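Local structure of uncharacterized DUF364 family protein (Pyrococcus horikoshii, 3NPG) at residues M49-P52 against E53-Q56; N90-S93 against Q94-D98; Q201-P204 against E205-K208; G233-K236 against G237-S240. The protein is of unknown function but belongs to the DUF364 family of putative heavy-metal chelation proteins, which suggests a role in binding metal ions. All coordinates share one frame; numbering follows the deposited sequence.

Contact 1 (M49-P52 against E53-Q56)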
HETATM    1  N   MSE A  49       3.341  18.029  -6.885  1.00 24.69           N
HETATM    2  CA  MSE A  49       3.543  16.922  -5.946  1.00 24.21           C
HETATM    3  C   MSE A  49       3.706  15.574  -6.639  1.00 28.84           C
HETATM    4  O   MSE A  49       2.861  15.180  -7.446  1.00 29.00           O
HETATM    5  CB  MSE A  49       2.417  16.863  -4.912  1.00 26.02           C
HETATM    6  CG  MSE A  49       2.646  15.815  -3.843  1.00 33.00           C
HETATM    7 SE   MSE A  49       1.185  15.690  -2.619  0.75 40.59          SE
HETATM    8  CE  MSE A  49       1.882  16.828  -1.225  1.00 37.57           C
ATOM      9  N   THR A  50       4.785  14.861  -6.305  1.00 25.59           N
ATOM     10  CA  THR A  50       5.043  13.527  -6.823  1.00 25.17           C
ATOM     11  C   THR A  50       4.238  12.528  -6.022  1.00 30.41           C
ATOM     12  O   THR A  50       4.244  12.577  -4.788  1.00 30.81           O
ATOM     13  CB  THR A  50       6.553  13.222  -6.785  1.00 23.56           C
ATOM     14  OG1 THR A  50       7.252  14.260  -7.468  1.00 21.66           O
ATOM     15  CG2 THR A  50       6.889  11.888  -7.410  1.00 17.06           C
ATOM     16  N   LEU A  51       3.486  11.668  -6.715  1.00 27.00           N
ATOM     17  CA  LEU A  51       2.665  10.649  -6.072  1.00 26.43           C
ATOM     18  C   LEU A  51       3.223   9.261  -6.415  1.00 32.11           C
ATOM     19  O   LEU A  51       2.826   8.660  -7.423  1.00 31.61           O
ATOM     20  CB  LEU A  51       1.191  10.779  -6.524  1.00 25.61           C
ATOM     21  CG  LEU A  51       0.551  12.164  -6.347  1.00 28.40           C
ATOM     22  CD1 LEU A  51      -0.720  12.269  -7.132  1.00 28.18           C
ATOM     23  CD2 LEU A  51       0.298  12.474  -4.880  1.00 29.88           C
ATOM     24  N   PRO A  52       4.246   8.784  -5.646  1.00 30.39           N
ATOM     25  CA  PRO A  52       4.887   7.499  -5.993  1.00 30.97           C
ATOM     26  C   PRO A  52       3.942   6.309  -5.961  1.00 35.64           C
ATOM     27  O   PRO A  52       4.135   5.361  -6.721  1.00 36.71           O
ATOM     28  CB  PRO A  52       6.004   7.366  -4.959  1.00 33.15           C
ATOM     29  CG  PRO A  52       5.597   8.267  -3.831  1.00 36.95           C
ATOM     30  CD  PRO A  52       4.877   9.401  -4.458  1.00 31.78           C
ATOM     31  N   GLU A  53       2.902   6.360  -5.102  1.00 31.53           N
ATOM     32  CA  GLU A  53       1.905   5.283  -5.006  1.00 31.64           C
ATOM     33  C   GLU A  53       1.105   5.120  -6.316  1.00 35.54           C
ATOM     34  O   GLU A  53       0.504   4.077  -6.534  1.00 35.89           O
ATOM     35  CB  GLU A  53       0.958   5.505  -3.799  1.00 32.93           C
ATOM     36  CG  GLU A  53       0.094   6.763  -3.891  1.00 44.60           C
ATOM     37  CD  GLU A  53       0.723   8.049  -3.378  1.00 57.22           C
ATOM     38  OE1 GLU A  53       1.908   8.021  -2.970  1.00 42.17           O
ATOM     39  OE2 GLU A  53       0.021   9.086  -3.376  1.00 46.78           O
ATOM     40  N   GLU A  54       1.132   6.148  -7.191  1.00 31.83           N
ATOM     41  CA  GLU A  54       0.437   6.133  -8.481  1.00 31.47           C
ATOM     42  C   GLU A  54       1.355   5.624  -9.605  1.00 36.21           C
ATOM     43  O   GLU A  54       0.871   5.285 -10.690  1.00 36.51           O
ATOM     44  CB  GLU A  54      -0.084   7.542  -8.823  1.00 32.09           C
ATOM     45  CG  GLU A  54      -1.041   8.111  -7.793  1.00 42.04           C
ATOM     46  CD  GLU A  54      -2.406   7.460  -7.783  1.00 63.33           C
ATOM     47  OE1 GLU A  54      -3.157   7.641  -8.770  1.00 58.51           O
ATOM     48  OE2 GLU A  54      -2.740   6.793  -6.776  1.00 55.00           O
ATOM     49  N   VAL A  55       2.687   5.594  -9.352  1.00 32.20           N
ATOM     50  CA  VAL A  55       3.667   5.149 -10.347  1.00 31.93           C
ATOM     51  C   VAL A  55       3.645   3.623 -10.482  1.00 37.56           C
ATOM     52  O   VAL A  55       3.906   2.906  -9.506  1.00 37.82           O
ATOM     53  CB  VAL A  55       5.099   5.674 -10.034  1.00 35.02           C
ATOM     54  CG1 VAL A  55       6.077   5.285 -11.137  1.00 35.07           C
ATOM     55  CG2 VAL A  55       5.098   7.185  -9.822  1.00 33.90           C
ATOM     56  N   GLN A  56       3.334   3.127 -11.678  1.00 34.66           N
ATOM     57  CA  GLN A  56       3.311   1.687 -11.927  1.00 35.67           C
ATOM     58  C   GLN A  56       4.575   1.261 -12.658  1.00 40.38           C
ATOM     59  O   GLN A  56       5.049   0.136 -12.478  1.00 40.59           O
ATOM     60  CB  GLN A  56       2.057   1.291 -12.729  1.00 37.18           C
ATOM     61  CG  GLN A  56       0.749   1.772 -12.089  1.00 42.00           C
ATOM     62  CD  GLN A  56      -0.416   0.884 -12.421  1.00 58.77           C
ATOM     63  OE1 GLN A  56      -0.258  -0.247 -12.896  1.00 57.17           O
ATOM     64  NE2 GLN A  56      -1.610   1.344 -12.102  1.00 47.32           N
TER
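Between Leu51 and Val55 the backbone coils into a short 3-10 turn, documented by two consecutive i-to-i+3 bonds: Glu54 N donates to Leu51 O at 3.0 Å, and Val55 N donates to Pro52 O at 3.0 Å. The turn lies in the loop that leaves strand 43-49 and leads on to helix 67-72, with Pro52 as its first residue. The side chain of Glu53 folds back over the residues before it. Its CG sits between the backbone N and the carbonyl carbon (chi1 64°), and a second bend at chi2 (-86°) carries the carboxylate slantwise across Leu51 and Pro52. There OE1 of Glu53 lies 3.6 Å from CD of the Pro52 ring, while the other oxygen meets the Leu51 side chain. Glu54 takes the next position round the turn and rests its aliphatic part on Leu51, with Glu54 CG 3.7 Å from Leu51 CB. Its carboxylate leads away to other partners, a salt bridge to Arg143 and a hydrogen bond to Ser154 of a second subunit. Pro52 O also accepts from Lys146 NZ of a third subunit, so this small turn takes part in the assembly as well as in its own chain. Val55 completes the turn with one methyl branch near both carbonyl oxygens: its CG2 stands 3.6 Å from Leu51 O and 3.7 Å from Pro52 O.

Contact 2 (N90-S93 against Q94-D98)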
ATOM      1  N   ASN A  90       2.860  25.158 -13.933  1.00 20.10           N
ATOM      2  CA  ASN A  90       3.051  25.989 -12.749  1.00 19.39           C
ATOM      3  C   ASN A  90       4.261  26.912 -12.904  1.00 24.11           C
ATOM      4  O   ASN A  90       4.214  28.057 -12.461  1.00 24.31           O
ATOM      5  CB  ASN A  90       3.193  25.120 -11.503  1.00 17.44           C
ATOM      6  CG  ASN A  90       1.931  24.373 -11.139  1.00 29.43           C
ATOM      7  OD1 ASN A  90       0.817  24.752 -11.516  1.00 23.16           O
ATOM      8  ND2 ASN A  90       2.075  23.311 -10.371  1.00 18.55           N
ATOM      9  N   ALA A  91       5.341  26.420 -13.556  1.00 20.78           N
ATOM     10  CA  ALA A  91       6.544  27.219 -13.808  1.00 20.67           C
ATOM     11  C   ALA A  91       6.212  28.431 -14.669  1.00 25.25           C
ATOM     12  O   ALA A  91       6.564  29.558 -14.308  1.00 25.18           O
ATOM     13  CB  ALA A  91       7.602  26.367 -14.488  1.00 21.39           C
ATOM     14  N   VAL A  92       5.466  28.205 -15.782  1.00 21.96           N
ATOM     15  CA  VAL A  92       5.018  29.273 -16.688  1.00 21.80           C
ATOM     16  C   VAL A  92       4.082  30.235 -15.936  1.00 25.37           C
ATOM     17  O   VAL A  92       4.203  31.453 -16.076  1.00 26.05           O
ATOM     18  CB  VAL A  92       4.333  28.678 -17.961  1.00 25.51           C
ATOM     19  CG1 VAL A  92       3.716  29.776 -18.822  1.00 25.81           C
ATOM     20  CG2 VAL A  92       5.319  27.843 -18.771  1.00 25.40           C
ATOM     21  N   SER A  93       3.196  29.676 -15.085  1.00 20.48           N
ATOM     22  CA  SER A  93       2.235  30.441 -14.295  1.00 19.80           C
ATOM     23  C   SER A  93       2.919  31.337 -13.275  1.00 23.88           C
ATOM     24  O   SER A  93       2.544  32.492 -13.135  1.00 24.24           O
ATOM     25  CB  SER A  93       1.264  29.503 -13.590  1.00 22.89           C
ATOM     26  OG  SER A  93       0.555  28.695 -14.516  1.00 31.89           O
ATOM     27  N   GLN A  94       3.935  30.808 -12.566  1.00 20.73           N
ATOM     28  CA  GLN A  94       4.676  31.557 -11.535  1.00 20.20           C
ATOM     29  C   GLN A  94       5.479  32.728 -12.119  1.00 24.06           C
ATOM     30  O   GLN A  94       5.779  33.688 -11.406  1.00 24.67           O
ATOM     31  CB  GLN A  94       5.583  30.617 -10.723  1.00 20.85           C
ATOM     32  CG  GLN A  94       4.809  29.648  -9.832  1.00 25.81           C
ATOM     33  CD  GLN A  94       4.149  30.348  -8.675  1.00 37.28           C
ATOM     34  OE1 GLN A  94       4.796  30.710  -7.704  1.00 36.09           O
ATOM     35  NE2 GLN A  94       2.837  30.511  -8.738  1.00 22.71           N
ATOM     36  N   TYR A  95       5.802  32.660 -13.421  1.00 19.74           N
ATOM     37  CA  TYR A  95       6.482  33.743 -14.122  1.00 19.80           C
ATOM     38  C   TYR A  95       5.496  34.890 -14.408  1.00 25.68           C
ATOM     39  O   TYR A  95       5.864  36.059 -14.283  1.00 26.81           O
ATOM     40  CB  TYR A  95       7.102  33.221 -15.439  1.00 20.44           C
ATOM     41  CG  TYR A  95       7.901  34.261 -16.202  1.00 22.30           C
ATOM     42  CD1 TYR A  95       9.255  34.458 -15.943  1.00 24.30           C
ATOM     43  CD2 TYR A  95       7.323  34.995 -17.231  1.00 23.57           C
ATOM     44  CE1 TYR A  95      10.002  35.394 -16.662  1.00 25.24           C
ATOM     45  CE2 TYR A  95       8.057  35.936 -17.953  1.00 25.02           C
ATOM     46  CZ  TYR A  95       9.395  36.136 -17.663  1.00 30.23           C
ATOM     47  OH  TYR A  95      10.118  37.059 -18.381  1.00 28.49           O
ATOM     48  N   TYR A  96       4.235  34.550 -14.761  1.00 22.05           N
ATOM     49  CA  TYR A  96       3.225  35.532 -15.146  1.00 22.48           C
ATOM     50  C   TYR A  96       2.189  35.844 -14.042  1.00 28.50           C
ATOM     51  O   TYR A  96       1.322  36.700 -14.248  1.00 29.36           O
ATOM     52  CB  TYR A  96       2.514  35.088 -16.435  1.00 23.61           C
ATOM     53  CG  TYR A  96       3.418  35.045 -17.645  1.00 25.28           C
ATOM     54  CD1 TYR A  96       3.894  36.216 -18.227  1.00 28.04           C
ATOM     55  CD2 TYR A  96       3.734  33.840 -18.260  1.00 25.17           C
ATOM     56  CE1 TYR A  96       4.701  36.186 -19.360  1.00 28.72           C
ATOM     57  CE2 TYR A  96       4.534  33.797 -19.399  1.00 26.01           C
ATOM     58  CZ  TYR A  96       5.023  34.975 -19.942  1.00 33.36           C
ATOM     59  OH  TYR A  96       5.814  34.947 -21.062  1.00 35.88           O
ATOM     60  N   ILE A  97       2.283  35.169 -12.875  1.00 25.50           N
ATOM     61  CA  ILE A  97       1.318  35.355 -11.772  1.00 25.37           C
ATOM     62  C   ILE A  97       1.289  36.802 -11.227  1.00 30.34           C
ATOM     63  O   ILE A  97       2.338  37.372 -10.921  1.00 30.54           O
ATOM     64  CB  ILE A  97       1.513  34.286 -10.635  1.00 27.94           C
ATOM     65  CG1 ILE A  97       0.301  34.245  -9.672  1.00 28.56           C
ATOM     66  CG2 ILE A  97       2.839  34.487  -9.874  1.00 28.32           C
ATOM     67  CD1 ILE A  97      -0.867  33.442 -10.163  1.00 33.82           C
ATOM     68  N   ASP A  98       0.079  37.397 -11.146  1.00 26.71           N
ATOM     69  CA  ASP A  98      -0.118  38.726 -10.575  1.00 26.61           C
ATOM     70  C   ASP A  98      -0.827  38.577  -9.239  1.00 29.86           C
ATOM     71  O   ASP A  98      -1.978  38.131  -9.196  1.00 28.36           O
ATOM     72  CB  ASP A  98      -0.930  39.621 -11.538  1.00 28.91           C
ATOM     73  CG  ASP A  98      -1.036  41.088 -11.119  1.00 37.29           C
ATOM     74  OD1 ASP A  98      -0.327  41.492 -10.165  1.00 36.75           O
ATOM     75  OD2 ASP A  98      -1.775  41.835 -11.776  1.00 44.92           O
TER
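Val92 and Tyr96, one turn apart near the C-terminal end of helix 79-96, meet obliquely through Val92 CG1 and the ring atom Tyr96 CD2, 4.1 Å apart. The ring is put there by its first torsion, which places CG beside the backbone N (chi1 -65°) and turns it back along the helix. On one face of the same ring lies the neighbouring tyrosine: Tyr95 CD2 stands 3.4 Å above the plane of the Tyr96 ring, over its centre. The backbone beneath records the loss of regular helix. Gln94 N makes a good bond to Asn90 O at 2.8 Å (N-H...O 155°), but the next amides do less well. Tyr95 N reaches both Ala91 O and Val92 O at 3.3 Å, each weakly, and Tyr96 N is divided in the same way between Val92 O and Ser93 O. Ile97 is then the first residue to leave helical phi/psi. Further out, polar side chains tie the helix to its surroundings: Asn90 ND2 donates to Val47 O and Thr199 O, Gln94 NE2 to Gln201 O, and Tyr95 OH is bonded to Glu41 N. Helix 67-72 packs on Val92 through Leu67 and Ile71, strand 32-38 lies against Ala91 through Val35 and Val37, and strand 214-220 meets Gln94 and Ile97 at Lys219.

Contact 3 (Q201-P204 against E205-K208)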
ATOM      1  N   GLN A 201      -0.016  26.252  -8.081  1.00 16.07           N
ATOM      2  CA  GLN A 201       0.719  27.444  -8.531  1.00 15.83           C
ATOM      3  C   GLN A 201       0.217  27.953  -9.882  1.00 21.11           C
ATOM      4  O   GLN A 201       0.705  28.974 -10.369  1.00 20.14           O
ATOM      5  CB  GLN A 201       2.224  27.141  -8.622  1.00 16.90           C
ATOM      6  CG  GLN A 201       2.960  27.219  -7.293  1.00 22.97           C
ATOM      7  CD  GLN A 201       4.401  26.777  -7.424  1.00 30.63           C
ATOM      8  OE1 GLN A 201       4.742  25.920  -8.240  1.00 23.61           O
ATOM      9  NE2 GLN A 201       5.271  27.329  -6.594  1.00 21.82           N
ATOM     10  N   LEU A 202      -0.750  27.234 -10.499  1.00 20.04           N
ATOM     11  CA  LEU A 202      -1.289  27.587 -11.823  1.00 21.12           C
ATOM     12  C   LEU A 202      -2.019  28.957 -11.827  1.00 26.29           C
ATOM     13  O   LEU A 202      -2.447  29.432 -10.769  1.00 27.07           O
ATOM     14  CB  LEU A 202      -2.211  26.454 -12.368  1.00 21.22           C
ATOM     15  CG  LEU A 202      -3.644  26.360 -11.782  1.00 25.99           C
ATOM     16  CD1 LEU A 202      -4.548  25.562 -12.692  1.00 26.51           C
ATOM     17  CD2 LEU A 202      -3.639  25.747 -10.414  1.00 27.98           C
ATOM     18  N   LEU A 203      -2.117  29.602 -13.013  1.00 22.53           N
ATOM     19  CA  LEU A 203      -2.808  30.894 -13.140  1.00 22.81           C
ATOM     20  C   LEU A 203      -4.310  30.737 -12.885  1.00 26.78           C
ATOM     21  O   LEU A 203      -4.912  29.769 -13.352  1.00 26.21           O
ATOM     22  CB  LEU A 203      -2.576  31.507 -14.539  1.00 23.28           C
ATOM     23  CG  LEU A 203      -1.188  32.091 -14.803  1.00 27.55           C
ATOM     24  CD1 LEU A 203      -1.040  32.470 -16.238  1.00 27.88           C
ATOM     25  CD2 LEU A 203      -0.924  33.294 -13.930  1.00 29.90           C
ATOM     26  N   PRO A 204      -4.952  31.701 -12.172  1.00 24.12           N
ATOM     27  CA  PRO A 204      -6.403  31.578 -11.921  1.00 24.20           C
ATOM     28  C   PRO A 204      -7.227  31.584 -13.204  1.00 29.08           C
ATOM     29  O   PRO A 204      -8.239  30.886 -13.285  1.00 29.30           O
ATOM     30  CB  PRO A 204      -6.718  32.797 -11.039  1.00 26.33           C
ATOM     31  CG  PRO A 204      -5.402  33.215 -10.468  1.00 30.57           C
ATOM     32  CD  PRO A 204      -4.391  32.899 -11.522  1.00 26.12           C
ATOM     33  N   GLU A 205      -6.758  32.330 -14.236  1.00 26.04           N
ATOM     34  CA  GLU A 205      -7.441  32.431 -15.536  1.00 26.26           C
ATOM     35  C   GLU A 205      -7.628  31.055 -16.214  1.00 31.80           C
ATOM     36  O   GLU A 205      -8.538  30.895 -17.030  1.00 32.85           O
ATOM     37  CB  GLU A 205      -6.695  33.403 -16.472  1.00 27.62           C
ATOM     38  CG  GLU A 205      -5.292  32.945 -16.849  1.00 31.94           C
ATOM     39  CD  GLU A 205      -4.550  33.897 -17.757  1.00 41.14           C
ATOM     40  OE1 GLU A 205      -4.153  34.985 -17.281  1.00 33.12           O
ATOM     41  OE2 GLU A 205      -4.338  33.546 -18.939  1.00 29.60           O
ATOM     42  N   PHE A 206      -6.769  30.062 -15.865  1.00 27.68           N
ATOM     43  CA  PHE A 206      -6.867  28.704 -16.411  1.00 27.02           C
ATOM     44  C   PHE A 206      -8.102  27.983 -15.871  1.00 31.14           C
ATOM     45  O   PHE A 206      -8.628  27.079 -16.527  1.00 30.61           O
ATOM     46  CB  PHE A 206      -5.599  27.890 -16.085  1.00 27.92           C
ATOM     47  CG  PHE A 206      -4.314  28.412 -16.690  1.00 29.13           C
ATOM     48  CD1 PHE A 206      -4.324  29.099 -17.900  1.00 32.52           C
ATOM     49  CD2 PHE A 206      -3.084  28.110 -16.117  1.00 30.65           C
ATOM     50  CE1 PHE A 206      -3.134  29.563 -18.470  1.00 33.34           C
ATOM     51  CE2 PHE A 206      -1.894  28.550 -16.703  1.00 33.17           C
ATOM     52  CZ  PHE A 206      -1.926  29.273 -17.874  1.00 31.79           C
ATOM     53  N   LEU A 207      -8.560  28.376 -14.666  1.00 28.36           N
ATOM     54  CA  LEU A 207      -9.718  27.758 -14.024  1.00 28.07           C
ATOM     55  C   LEU A 207     -10.992  28.610 -14.181  1.00 33.20           C
ATOM     56  O   LEU A 207     -12.003  28.327 -13.533  1.00 33.25           O
ATOM     57  CB  LEU A 207      -9.422  27.462 -12.535  1.00 27.20           C
ATOM     58  CG  LEU A 207      -8.321  26.413 -12.273  1.00 30.59           C
ATOM     59  CD1 LEU A 207      -7.943  26.374 -10.820  1.00 30.21           C
ATOM     60  CD2 LEU A 207      -8.754  25.025 -12.748  1.00 32.32           C
ATOM     61  N   LYS A 208     -10.958  29.627 -15.087  1.00 30.17           N
ATOM     62  CA  LYS A 208     -12.132  30.460 -15.382  1.00 30.70           C
ATOM     63  C   LYS A 208     -13.225  29.603 -15.999  1.00 33.97           C
ATOM     64  O   LYS A 208     -12.950  28.800 -16.902  1.00 33.36           O
ATOM     65  CB  LYS A 208     -11.764  31.607 -16.337  1.00 33.94           C
ATOM     66  CG  LYS A 208     -11.258  32.855 -15.640  1.00 51.49           C
ATOM     67  CD  LYS A 208     -10.926  33.950 -16.660  1.00 65.94           C
ATOM     68  CE  LYS A 208     -10.593  35.269 -16.010  1.00 79.36           C
ATOM     69  NZ  LYS A 208     -11.821  35.991 -15.565  1.00 90.93           N
TER
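Leu203 packs over one face of the Phe206 ring, and this CH-pi contact is the tight side of a short 3-10 turn that starts at Pro204. Leu203 CB lies 3.9 Å from the centroid of the Phe206 ring, 18° off its normal, while Leu203 CD1 comes to 3.7 Å from Phe206 CZ. The same ring is met at its edge by Leu202, whose CB is 4.2 Å from Phe206 CD2. With CG beside the backbone N (chi1 -63°), the Phe206 side chain leans back over the extended residues that precede the turn. Leu202 also crosses Leu207 at about a right angle, with Leu202 CD1 3.9 Å from Leu207 CG. Two backbone bonds shape the turn: Phe206 N donates to Leu203 O at 3.1 Å, and Leu207 N to Pro204 O at 2.9 Å. The other side is looser and faces solvent. Glu205 is exposed, yet its extended chain runs past Leu203, with Glu205 CG 3.8 Å from Leu203 CB and its carboxylate end, less close, near CD1 of the same leucine. Lys208, also exposed, has little to do with the preceding segment; within its own segment its amide makes a weak bond back to Glu205 O. The buried leucines and phenylalanine instead pack against several elements: Leu203 and Phe206 meet Ser93 on helix 79-96, Phe206 and Leu207 reach helix 6-17 at Ile10, Lys13 and Leu6, and Leu202 and Leu207 both lie on Leu215 of strand 214-220.

Contact 4 (G233-K236 against G237-S240)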
ATOM      1  N   GLY A 233      15.122  16.971  -0.509  1.00 24.65           N
ATOM      2  CA  GLY A 233      13.889  16.301  -0.108  1.00 24.24           C
ATOM      3  C   GLY A 233      13.264  16.891   1.143  1.00 28.74           C
ATOM      4  O   GLY A 233      12.573  16.187   1.882  1.00 28.88           O
ATOM      5  N   SER A 234      13.525  18.195   1.404  1.00 25.19           N
ATOM      6  CA  SER A 234      12.999  18.898   2.578  1.00 25.28           C
ATOM      7  C   SER A 234      11.849  19.811   2.176  1.00 30.46           C
ATOM      8  O   SER A 234      12.063  20.778   1.440  1.00 30.45           O
ATOM      9  CB  SER A 234      14.106  19.711   3.249  1.00 29.06           C
ATOM     10  OG  SER A 234      13.639  20.377   4.412  1.00 37.70           O
ATOM     11  N   PHE A 235      10.617  19.491   2.620  1.00 27.67           N
ATOM     12  CA  PHE A 235       9.458  20.308   2.272  1.00 27.59           C
ATOM     13  C   PHE A 235       9.447  21.638   3.009  1.00 32.62           C
ATOM     14  O   PHE A 235       9.275  22.680   2.377  1.00 32.18           O
ATOM     15  CB  PHE A 235       8.143  19.553   2.499  1.00 29.42           C
ATOM     16  CG  PHE A 235       6.924  20.420   2.271  1.00 30.89           C
ATOM     17  CD1 PHE A 235       6.585  20.851   0.995  1.00 33.60           C
ATOM     18  CD2 PHE A 235       6.156  20.860   3.341  1.00 33.72           C
ATOM     19  CE1 PHE A 235       5.486  21.686   0.791  1.00 34.21           C
ATOM     20  CE2 PHE A 235       5.059  21.699   3.136  1.00 36.26           C
ATOM     21  CZ  PHE A 235       4.732  22.106   1.862  1.00 33.87           C
ATOM     22  N   LYS A 236       9.599  21.608   4.353  1.00 29.90           N
ATOM     23  CA  LYS A 236       9.580  22.828   5.168  1.00 29.86           C
ATOM     24  C   LYS A 236      10.727  23.787   4.820  1.00 34.00           C
ATOM     25  O   LYS A 236      10.595  25.000   5.009  1.00 33.42           O
ATOM     26  CB  LYS A 236       9.570  22.493   6.662  1.00 32.50           C
ATOM     27  CG  LYS A 236       8.166  22.390   7.239  1.00 38.03           C
ATOM     28  CD  LYS A 236       8.197  22.151   8.741  1.00 47.24           C
ATOM     29  CE  LYS A 236       6.863  22.434   9.395  1.00 60.10           C
ATOM     30  NZ  LYS A 236       6.553  23.892   9.413  1.00 69.13           N
ATOM     31  N   GLY A 237      11.818  23.239   4.281  1.00 30.85           N
ATOM     32  CA  GLY A 237      12.946  24.034   3.806  1.00 30.72           C
ATOM     33  C   GLY A 237      12.603  24.768   2.528  1.00 33.44           C
ATOM     34  O   GLY A 237      13.009  25.916   2.330  1.00 32.84           O
ATOM     35  N   PHE A 238      11.832  24.108   1.655  1.00 29.70           N
ATOM     36  CA  PHE A 238      11.325  24.697   0.418  1.00 29.12           C
ATOM     37  C   PHE A 238      10.177  25.671   0.727  1.00 34.27           C
ATOM     38  O   PHE A 238      10.051  26.707   0.073  1.00 33.84           O
ATOM     39  CB  PHE A 238      10.854  23.582  -0.545  1.00 30.04           C
ATOM     40  CG  PHE A 238       9.865  24.023  -1.597  1.00 30.69           C
ATOM     41  CD1 PHE A 238      10.274  24.788  -2.681  1.00 33.17           C
ATOM     42  CD2 PHE A 238       8.528  23.633  -1.528  1.00 32.70           C
ATOM     43  CE1 PHE A 238       9.361  25.186  -3.661  1.00 33.85           C
ATOM     44  CE2 PHE A 238       7.616  24.031  -2.509  1.00 35.07           C
ATOM     45  CZ  PHE A 238       8.037  24.806  -3.568  1.00 33.17           C
ATOM     46  N   GLU A 239       9.341  25.327   1.729  1.00 31.82           N
ATOM     47  CA  GLU A 239       8.196  26.134   2.156  1.00 31.77           C
ATOM     48  C   GLU A 239       8.658  27.468   2.771  1.00 35.46           C
ATOM     49  O   GLU A 239       8.009  28.496   2.569  1.00 35.15           O
ATOM     50  CB  GLU A 239       7.345  25.340   3.166  1.00 33.48           C
ATOM     51  CG  GLU A 239       5.940  25.876   3.354  1.00 46.23           C
ATOM     52  CD  GLU A 239       5.062  25.023   4.249  1.00 67.44           C
ATOM     53  OE1 GLU A 239       5.518  24.653   5.356  1.00 66.05           O
ATOM     54  OE2 GLU A 239       3.907  24.743   3.853  1.00 60.63           O
ATOM     55  N   SER A 240       9.799  27.449   3.503  1.00 32.08           N
ATOM     56  CA  SER A 240      10.349  28.649   4.151  1.00 32.06           C
ATOM     57  C   SER A 240      10.955  29.630   3.134  1.00 36.01           C
ATOM     58  O   SER A 240      11.155  30.801   3.456  1.00 36.74           O
ATOM     59  CB  SER A 240      11.388  28.267   5.200  1.00 35.41           C
ATOM     60  OG  SER A 240      12.497  27.614   4.608  1.00 45.86           O
TER
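Ser234 is the N-cap of the short helix 235-239, and its hydroxyl accepts from Gly237 N in a weak capping bond (OG to N 3.4 Å, N-H...O 138°). A chi1 of -178° swings OG away from the serine's own N, toward the side of its carbonyl carbon, where Gly237 N can reach it. Ser234 O takes a second weak bond, from Phe238 N. Just before the cap, Gly233 has positive phi and closes helix 223-232 with a Schellman motif, so one helix ends and the next begins within two residues. Inside the new helix Glu239 N donates to Phe235 O at 2.7 Å, and Ser240 N to Lys236 O at 3.0 Å. Glu239 CB lies 4.3 Å above one face of the Phe235 ring, toward its rim. The carboxylate reaches that rim as well, with OE2 of Glu239 3.3 Å from Phe235 CE2 and the two planes 60° apart. Lys236 runs alongside Glu239, but its NZ remains 4.3 Å from Glu239 OE1, beyond a salt bridge. Phe238 packs on Ala226 and Leu230 of helix 223-232, and the backbone of Phe235 bonds to a third subunit. Ser240 OG donates to Gly237 O at 2.9 Å.

In the fold
Contacts 1 to 4 follow one another along the chain. Contacts 2 and 3 are neighbours, their centres 10 Å apart: Ser93 OG, which also bonds to Ile89 O one turn back, lies 3.2 Å from Leu203 N, a probable hydrogen bond. They therefore join helix 79-96, which follows the three-stranded antiparallel sheet in sequence, to the loop between strands 192-196 and 214-220 of the Rossmann-like mixed sheet. Contact 4 precedes the antiparallel edge strand 242-248 of that sheet. Contact 1 is about 24 Å between centres from contacts 2 and 3 and 19 Å from contact 4; like contact 4 it touches the third subunit, and it also meets the second, whereas contacts 2 and 3 touch no other chain of the assembly.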